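Local atomic coordinates of tail spike protein (Acinetobacter phage vB_AbaP_AS12, PDB entry 6EU4), a protein that probably serves as the trimeric receptor-binding tailspike of the phage, recognising and perhaps degrading the capsular polysaccharide of its Acinetobacter baumannii host. Residues N87-S90 / P91-G95; F390-N393 / S394-T398; A453-G457 / V458-D462; L566-Y569 / R570-L573. All coordinates share one frame; numbering follows the deposited sequence.

Interaction 1. Residues N87-S90 / P91-G95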
# COMPACT_ATOMS: atom_id res chain seq x y z
N ASN A 87 14.73 -29.38 -22.74
CA ASN A 87 14.33 -28.26 -23.59
C ASN A 87 15.03 -26.97 -23.21
O ASN A 87 14.43 -25.89 -23.22
CB ASN A 87 12.81 -28.06 -23.55
CG ASN A 87 12.31 -27.17 -24.69
OD1 ASN A 87 12.82 -27.22 -25.81
ND2 ASN A 87 11.32 -26.34 -24.39
N THR A 88 16.32 -27.07 -22.88
CA THR A 88 17.11 -25.90 -22.51
C THR A 88 18.39 -25.85 -23.34
O THR A 88 19.08 -26.87 -23.46
CB THR A 88 17.46 -25.97 -21.03
OG1 THR A 88 16.26 -26.07 -20.27
CG2 THR A 88 18.23 -24.72 -20.61
N VAL A 89 18.70 -24.68 -23.89
CA VAL A 89 19.93 -24.49 -24.67
C VAL A 89 20.54 -23.15 -24.29
O VAL A 89 19.94 -22.32 -23.60
CB VAL A 89 19.70 -24.51 -26.20
CG1 VAL A 89 19.14 -25.85 -26.66
CG2 VAL A 89 18.81 -23.35 -26.61
N SER A 90 21.76 -22.93 -24.79
CA SER A 90 22.51 -21.69 -24.66
C SER A 90 22.87 -21.16 -26.04
O SER A 90 22.95 -21.93 -27.00
CB SER A 90 23.79 -21.93 -23.85
OG SER A 90 23.48 -22.42 -22.55
N PRO A 91 23.08 -19.85 -26.19
CA PRO A 91 23.50 -19.33 -27.50
C PRO A 91 24.72 -20.03 -28.08
O PRO A 91 24.85 -20.13 -29.30
CB PRO A 91 23.77 -17.85 -27.21
CG PRO A 91 22.87 -17.54 -26.06
CD PRO A 91 22.87 -18.77 -25.21
N GLU A 92 25.61 -20.53 -27.22
CA GLU A 92 26.77 -21.31 -27.65
C GLU A 92 26.37 -22.49 -28.53
O GLU A 92 27.13 -22.86 -29.44
CB GLU A 92 27.55 -21.86 -26.43
CG GLU A 92 28.15 -20.84 -25.50
CD GLU A 92 27.17 -20.40 -24.40
OE1 GLU A 92 26.23 -19.65 -24.71
OE2 GLU A 92 27.35 -20.81 -23.24
N HIS A 93 25.21 -23.11 -28.27
CA HIS A 93 24.80 -24.28 -29.05
C HIS A 93 24.49 -23.93 -30.49
O HIS A 93 24.47 -24.83 -31.34
CB HIS A 93 23.57 -24.93 -28.40
CG HIS A 93 23.88 -25.61 -27.10
ND1 HIS A 93 23.49 -25.10 -25.88
CD2 HIS A 93 24.57 -26.74 -26.83
CE1 HIS A 93 23.92 -25.90 -24.92
NE2 HIS A 93 24.57 -26.91 -25.47
N ALA A 94 24.26 -22.66 -30.79
CA ALA A 94 24.01 -22.19 -32.14
C ALA A 94 25.21 -21.46 -32.73
O ALA A 94 25.11 -20.92 -33.84
CB ALA A 94 22.78 -21.28 -32.15
N GLY A 95 26.33 -21.42 -32.02
CA GLY A 95 27.55 -20.81 -32.53
C GLY A 95 27.93 -19.48 -31.92
O GLY A 95 28.82 -18.81 -32.46

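Interaction 2. Residues F390-N393 / S394-T398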
# COMPACT_ATOMS: atom_id res chain seq x y z
N PHE A 390 13.35 18.47 -0.19
CA PHE A 390 13.46 19.66 -1.03
C PHE A 390 14.39 20.64 -0.32
O PHE A 390 14.11 21.06 0.81
CB PHE A 390 12.08 20.28 -1.24
CG PHE A 390 11.07 19.33 -1.86
CD1 PHE A 390 11.40 18.53 -2.94
CD2 PHE A 390 9.79 19.26 -1.34
CE1 PHE A 390 10.47 17.66 -3.49
CE2 PHE A 390 8.86 18.41 -1.87
CZ PHE A 390 9.18 17.59 -2.93
N ALA A 391 15.51 20.99 -0.96
CA ALA A 391 16.59 21.66 -0.24
C ALA A 391 16.25 23.10 0.13
O ALA A 391 16.78 23.61 1.13
CB ALA A 391 17.88 21.64 -1.06
N TYR A 392 15.42 23.78 -0.66
CA TYR A 392 15.36 25.24 -0.62
C TYR A 392 13.96 25.80 -0.38
O TYR A 392 12.98 25.42 -1.03
CB TYR A 392 15.89 25.84 -1.93
CG TYR A 392 17.26 25.34 -2.32
CD1 TYR A 392 18.32 25.34 -1.41
CD2 TYR A 392 17.48 24.80 -3.57
CE1 TYR A 392 19.55 24.86 -1.77
CE2 TYR A 392 18.70 24.31 -3.92
CZ TYR A 392 19.73 24.33 -3.03
OH TYR A 392 20.95 23.85 -3.42
N ASN A 393 13.91 26.80 0.49
CA ASN A 393 12.82 27.76 0.52
C ASN A 393 13.43 29.15 0.38
O ASN A 393 14.64 29.29 0.12
CB ASN A 393 11.94 27.58 1.77
CG ASN A 393 12.64 27.96 3.06
OD1 ASN A 393 13.65 28.69 3.06
ND2 ASN A 393 12.07 27.50 4.19
N SER A 394 12.60 30.20 0.47
CA SER A 394 13.06 31.50 -0.00
C SER A 394 14.13 32.11 0.90
O SER A 394 14.84 33.03 0.46
CB SER A 394 11.90 32.50 -0.15
OG SER A 394 11.33 32.81 1.11
N SER A 395 14.28 31.62 2.13
CA SER A 395 15.31 32.12 3.03
C SER A 395 16.64 31.38 2.88
O SER A 395 17.60 31.72 3.58
CB SER A 395 14.84 32.05 4.49
OG SER A 395 14.71 30.72 4.98
N ASP A 396 16.74 30.42 1.97
CA ASP A 396 18.00 29.69 1.85
C ASP A 396 19.14 30.65 1.50
O ASP A 396 19.00 31.48 0.60
CB ASP A 396 17.94 28.58 0.81
CG ASP A 396 19.23 27.81 0.76
OD1 ASP A 396 20.16 28.21 0.01
OD2 ASP A 396 19.36 26.84 1.55
N PRO A 397 20.27 30.59 2.21
CA PRO A 397 21.31 31.61 2.00
C PRO A 397 22.08 31.48 0.71
O PRO A 397 22.75 32.46 0.35
CB PRO A 397 22.24 31.41 3.21
CG PRO A 397 21.97 30.03 3.68
CD PRO A 397 20.53 29.71 3.36
N THR A 398 22.04 30.35 -0.00
CA THR A 398 22.75 30.29 -1.27
C THR A 398 21.85 30.23 -2.49
O THR A 398 22.27 30.67 -3.57
CB THR A 398 23.72 29.10 -1.32
OG1 THR A 398 23.00 27.86 -1.31
CG2 THR A 398 24.68 29.15 -0.13
O HOH W 1 16.73 26.14 2.43
O HOH W 2 13.01 28.66 6.81

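Interaction 3. Residues A453-G457 / V458-D462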
# COMPACT_ATOMS: atom_id res chain seq x y z
N ALA A 453 -4.42 20.27 2.78
CA ALA A 453 -2.98 20.24 2.98
C ALA A 453 -2.61 20.88 4.31
O ALA A 453 -3.00 22.02 4.60
CB ALA A 453 -2.24 20.97 1.86
N TYR A 454 -1.83 20.14 5.09
CA TYR A 454 -1.19 20.72 6.26
C TYR A 454 -0.03 21.61 5.85
O TYR A 454 0.85 21.21 5.06
CB TYR A 454 -0.71 19.63 7.21
CG TYR A 454 -1.81 19.18 8.12
CD1 TYR A 454 -2.74 18.23 7.70
CD2 TYR A 454 -1.92 19.70 9.40
CE1 TYR A 454 -3.76 17.83 8.54
CE2 TYR A 454 -2.93 19.29 10.24
CZ TYR A 454 -3.84 18.36 9.82
OH TYR A 454 -4.85 17.99 10.68
N VAL A 455 -0.03 22.82 6.39
CA VAL A 455 1.07 23.76 6.23
C VAL A 455 1.37 24.37 7.60
O VAL A 455 0.51 25.04 8.18
CB VAL A 455 0.74 24.85 5.20
CG1 VAL A 455 1.89 25.84 5.09
CG2 VAL A 455 0.43 24.22 3.83
N LYS A 456 2.58 24.15 8.11
CA LYS A 456 3.01 24.68 9.41
C LYS A 456 2.03 24.31 10.53
O LYS A 456 1.69 25.12 11.39
CB LYS A 456 3.19 26.19 9.36
CG LYS A 456 4.31 26.64 8.43
CD LYS A 456 4.65 28.12 8.63
CE LYS A 456 4.04 29.00 7.56
NZ LYS A 456 4.64 30.37 7.56
N GLY A 457 1.59 23.05 10.54
CA GLY A 457 0.69 22.53 11.56
C GLY A 457 -0.77 22.88 11.41
O GLY A 457 -1.56 22.53 12.30
N VAL A 458 -1.16 23.54 10.32
CA VAL A 458 -2.54 23.97 10.11
C VAL A 458 -3.08 23.30 8.86
O VAL A 458 -2.45 23.34 7.80
CB VAL A 458 -2.63 25.50 9.99
CG1 VAL A 458 -4.08 25.96 9.72
CG2 VAL A 458 -2.07 26.16 11.22
N ARG A 459 -4.26 22.70 8.97
CA ARG A 459 -4.88 22.01 7.85
C ARG A 459 -5.71 23.01 7.07
O ARG A 459 -6.62 23.63 7.63
CB ARG A 459 -5.74 20.85 8.34
CG ARG A 459 -6.29 19.99 7.23
CD ARG A 459 -7.14 18.86 7.79
NE ARG A 459 -7.53 17.89 6.79
CZ ARG A 459 -8.08 16.71 7.07
NH1 ARG A 459 -8.32 16.37 8.34
NH2 ARG A 459 -8.41 15.88 6.09
N TYR A 460 -5.40 23.16 5.79
CA TYR A 460 -6.14 24.04 4.89
C TYR A 460 -6.94 23.18 3.92
O TYR A 460 -6.37 22.35 3.20
CB TYR A 460 -5.18 24.96 4.13
CG TYR A 460 -4.47 25.91 5.05
CD1 TYR A 460 -3.26 25.56 5.67
CD2 TYR A 460 -5.02 27.16 5.33
CE1 TYR A 460 -2.62 26.44 6.52
CE2 TYR A 460 -4.38 28.04 6.17
CZ TYR A 460 -3.19 27.67 6.77
OH TYR A 460 -2.58 28.56 7.61
N GLN A 461 -8.25 23.39 3.90
CA GLN A 461 -9.14 22.74 2.96
C GLN A 461 -9.88 23.80 2.15
O GLN A 461 -10.47 24.73 2.73
CB GLN A 461 -10.15 21.84 3.69
CG GLN A 461 -9.52 20.70 4.49
CD GLN A 461 -10.55 19.88 5.24
OE1 GLN A 461 -11.37 20.42 5.97
NE2 GLN A 461 -10.52 18.57 5.05
N ASP A 462 -9.86 23.67 0.83
CA ASP A 462 -10.56 24.62 -0.03
C ASP A 462 -10.92 23.93 -1.34
O ASP A 462 -10.29 22.97 -1.76
CB ASP A 462 -9.66 25.83 -0.28
CG ASP A 462 -10.43 27.08 -0.70
OD1 ASP A 462 -11.67 27.05 -0.80
OD2 ASP A 462 -9.77 28.12 -0.92
O HOH W 3 -0.02 27.81 8.26

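Interaction 4. Residues L566-Y569 / R570-L573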
# COMPACT_ATOMS: atom_id res chain seq x y z
N LEU A 566 -23.99 45.55 24.94
CA LEU A 566 -25.29 44.99 25.26
C LEU A 566 -25.78 45.45 26.63
O LEU A 566 -25.01 45.58 27.59
CB LEU A 566 -25.25 43.46 25.23
CG LEU A 566 -24.87 42.83 23.89
CD1 LEU A 566 -24.99 41.32 23.99
CD2 LEU A 566 -25.74 43.38 22.78
N TYR A 567 -27.08 45.68 26.72
CA TYR A 567 -27.72 45.99 27.99
C TYR A 567 -28.19 44.70 28.65
O TYR A 567 -28.78 43.82 28.00
CB TYR A 567 -28.90 46.92 27.76
CG TYR A 567 -28.60 48.36 27.40
CD1 TYR A 567 -27.53 49.04 27.95
CD2 TYR A 567 -29.47 49.07 26.58
CE1 TYR A 567 -27.30 50.39 27.67
CE2 TYR A 567 -29.25 50.41 26.28
CZ TYR A 567 -28.17 51.07 26.83
OH TYR A 567 -27.99 52.41 26.55
N HIS A 568 -27.94 44.57 29.96
CA HIS A 568 -28.35 43.38 30.69
C HIS A 568 -28.67 43.75 32.13
O HIS A 568 -28.41 44.88 32.57
CB HIS A 568 -27.27 42.30 30.66
CG HIS A 568 -25.99 42.74 31.29
ND1 HIS A 568 -25.77 42.65 32.65
CD2 HIS A 568 -24.87 43.28 30.76
CE1 HIS A 568 -24.55 43.11 32.92
NE2 HIS A 568 -23.99 43.50 31.79
N TYR A 569 -29.22 42.79 32.89
CA TYR A 569 -29.88 43.14 34.14
C TYR A 569 -28.92 43.34 35.31
O TYR A 569 -29.37 43.73 36.39
CB TYR A 569 -30.96 42.10 34.50
CG TYR A 569 -30.57 40.84 35.28
CD1 TYR A 569 -29.30 40.27 35.18
CD2 TYR A 569 -31.51 40.22 36.08
CE1 TYR A 569 -28.99 39.11 35.89
CE2 TYR A 569 -31.21 39.06 36.78
CZ TYR A 569 -29.95 38.52 36.68
OH TYR A 569 -29.65 37.38 37.38
N ARG A 570 -27.63 43.15 35.10
CA ARG A 570 -26.63 43.36 36.14
C ARG A 570 -25.78 44.60 35.84
O ARG A 570 -24.63 44.70 36.28
CB ARG A 570 -25.80 42.08 36.29
CG ARG A 570 -24.90 42.00 37.47
CD ARG A 570 -24.34 40.58 37.63
NE ARG A 570 -25.34 39.51 37.63
CZ ARG A 570 -26.00 39.09 38.70
NH1 ARG A 570 -25.84 39.68 39.88
NH2 ARG A 570 -26.86 38.10 38.59
N ASP A 571 -26.33 45.54 35.07
CA ASP A 571 -25.64 46.78 34.71
C ASP A 571 -26.65 47.90 34.56
O ASP A 571 -27.83 47.67 34.27
CB ASP A 571 -24.84 46.57 33.41
CG ASP A 571 -23.79 47.65 33.14
OD1 ASP A 571 -23.51 48.47 34.04
OD2 ASP A 571 -23.24 47.66 32.02
N SER A 572 -26.20 49.13 34.82
CA SER A 572 -26.97 50.30 34.43
C SER A 572 -27.03 50.36 32.89
O SER A 572 -26.30 49.65 32.19
CB SER A 572 -26.34 51.57 34.99
OG SER A 572 -26.33 51.56 36.42
N LEU A 573 -27.91 51.21 32.38
CA LEU A 573 -28.06 51.40 30.94
C LEU A 573 -27.54 52.80 30.61
O LEU A 573 -28.27 53.78 30.72
CB LEU A 573 -29.51 51.23 30.51
CG LEU A 573 -30.11 49.82 30.60
CD1 LEU A 573 -30.44 49.46 32.03
CD2 LEU A 573 -31.37 49.75 29.74
O HOH W 4 -24.24 47.50 29.56
O HOH W 5 -27.57 47.21 31.15
O HOH W 6 -21.53 44.72 31.36
O HOH W 7 -30.19 46.49 35.26

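Interaction 1. Residues N87-S90 / P91-G95
Ser90 and His93 are joined by two hydrogen bonds, one from the Ser90 amide to the imidazole and one back from the His93 amide to the Ser90 carbonyl. The amide Ser90 N gives its proton to His93 ND1 at 3.0 Å, along a nearly straight path (161° at the hydrogen), and the donor lies only 5° out of the imidazole plane, so the nitrogen is met squarely at the ring edge. In the other direction His93 N donates to Ser90 O at 2.8 Å, coming from above the carbonyl plane. With CG anti to the carbonyl carbon (chi1 -70°), the imidazole folds back beside its own amide, which places both donor and acceptor of His93 before the same serine.

The second of these bonds is the first in a short 3-10 turn covering 91-94. Its i to i+3 pattern continues with Ala94 N to Pro91 O at 3.0 Å and Gly95 N to Glu92 O at 3.1 Å. The turn ends strand 88-89, the first of the parallel-paired strands of what is evidently a beta-helix, which pairs with strand 118-121; helix 106-113 packs on Val89, Pro91 and Ala94.

Van der Waals contact of carbon with polar atoms fills in around these bonds. Val89 CB lies 3.8 Å from His93 ND1. Glu92 bends at chi2, bringing OE1 back to within 3.4 Å of Ser90 CB, while its carboxylate is held by Tyr125 and Asn122. Ser90 OG bonds to Asn122 and to Asn86 of the third subunit.

Interaction 2. Residues F390-N393 / S394-T398
A type I beta turn from Asn393 to Asp396 shapes this surface loop, and Asp396 N closes it with a bond to Asn393 O of 3.0 Å (165° at the hydrogen). The side chain of Asn393 braces the same turn from within. Its chi1 of 69° sets CG between the backbone N and the carbonyl carbon, so that the amide oxygen curls over the chain that follows and Asn393 OD1 accepts from Ser395 N at 3.1 Å. That donor stands above the amide plane rather than within it. Ser395 OG can join from the same face, but this serine has two conformers and the second bond is correspondingly doubtful.

Immediately downstream an Asx turn continues the bend: Thr398 N donates to Asp396 OD1 at 2.8 Å, and Gln399 N uses the same oxygen. Both turns belong to the excursion that leaves the beta-helix after strand 387-390 and returns at strand 405-409.

Tyr392 meets the carboxylate of Asp396 through CD1, which comes to 3.4 Å from Asp396 CG, with Asp396 OD2 at the ring edge and the ring and carboxylate planes 67° apart. Ala391 CB sits 3.6 Å above the plane of the Tyr392 ring, over its centre. One water binds the two arms of the loop, donating to Ala391 O at 2.8 Å and to Asp396 OD2 at 2.9 Å. Further along the chain, Pro426 O receives Asn393 ND2 and Glu428 receives Ser394 OG, which anchors the loop to the segment ahead of strand 430-432.

Interaction 3. Residues A453-G457 / V458-D462
Residues 453-462 form a tight antiparallel hairpin at the C-terminal end of the beta-helix, its two strands joined through a type I' turn with Lys456 and Gly457 at the corners. Two hydrogen-bonded pairs hold the ladder. Ala453 N reaches Tyr460 O at 2.9 Å, and Tyr460 N returns the bond to Ala453 O at 2.9 Å; nearer the turn, Val455 N meets Val458 O at 2.8 Å and Val458 N meets Val455 O at 3.1 Å.

Between them lies the non-hydrogen-bonded pair Tyr454 and Arg459, whose side chains share one face of the hairpin. Here the contact is a CH-pi interaction: Arg459 CB stands 3.6 Å from the centroid of the Tyr454 ring, 18° off its normal. Because Arg459 places CG anti to the backbone N (chi1 -173°) and stays extended as far as NE, its CG and CD run out past the CE1 edge of the ring. The guanidinium is then inclined 31° to the tyrosine, and its NE forms a salt bridge with Asp452.

On the other face Tyr460 leans toward the turn, its CE1 3.9 Å from Val455 CB. A water in the plane of the tyrosine ring links Tyr460 OH, 2.7 Å away, to Val455 O, giving that carbonyl a second partner beside Val458 N.

Strand 450-455 pairs in parallel with strand 414-417, while Ile430 of strand 430-432 packs against Ala453, Val455 and Tyr460. Strand 458-462 pairs in parallel with a strand of the third subunit, so the sheet continues across the trimer interface.

Interaction 4. Residues L566-Y569 / R570-L573
One face of the Tyr567 ring carries Leu573, whose CB lies 3.9 Å from the ring centroid in a CH-pi contact displaced toward the rim; Leu573 CD2 extends the cover to Tyr567 CD2. Asp571 CB lies over one face of the His568 ring in a CH-pi contact, 3.8 Å from its centroid and 29° off the normal. At the imidazole edge lie Arg570 CB and a water 2.8 Å from His568 NE2. Tyr569 and Arg570 run side by side, ring and guanidinium almost perpendicular at 88°.

A type I beta turn from His568 to Asp571 brings these groups together. Its closing bond, Asp571 N to His568 O, is weak at 3.3 Å. A chi1 of 62° swings the imidazole over the turn, where His568 ND1 accepts from Arg570 N at 3.1 Å, the donor coming in tilted from the ring plane. A second water joins the arms, donating to Leu566 O at 2.9 Å and to Asp571 OD2 at 2.7 Å.

Asp571 also forms a salt bridge with Arg565, and Arg570 NE bonds to Trp563 O of the third subunit. The turn follows strand 564-565, with His568 meeting the ring of Phe549 on strand 547-554, and the backbones of Tyr567, Tyr569 and Leu573 hydrogen-bond to the third subunit.

Overall arrangement
All four contacts are local turns along an elongated chain, with the centres of interactions 1 and 4 about 104 Å apart. Interaction 1 is buried and interaction 2 lies at the surface; the other two are partly buried. Backbone bonds carry interaction 3, while interaction 1 adds an imidazole acceptor to its backbone bond; waters take a larger share in the irregular turns of interactions 2 and 4. CH-pi contacts across the turn mark interactions 3 and 4. Interactions 2 and 3 come closest, nearest atoms about 9 Å apart, and both reach Glu428, the latter weakly. Interactions 1, 3 and 4 touch the third subunit, but interaction 2 meets no other chain of the trimer.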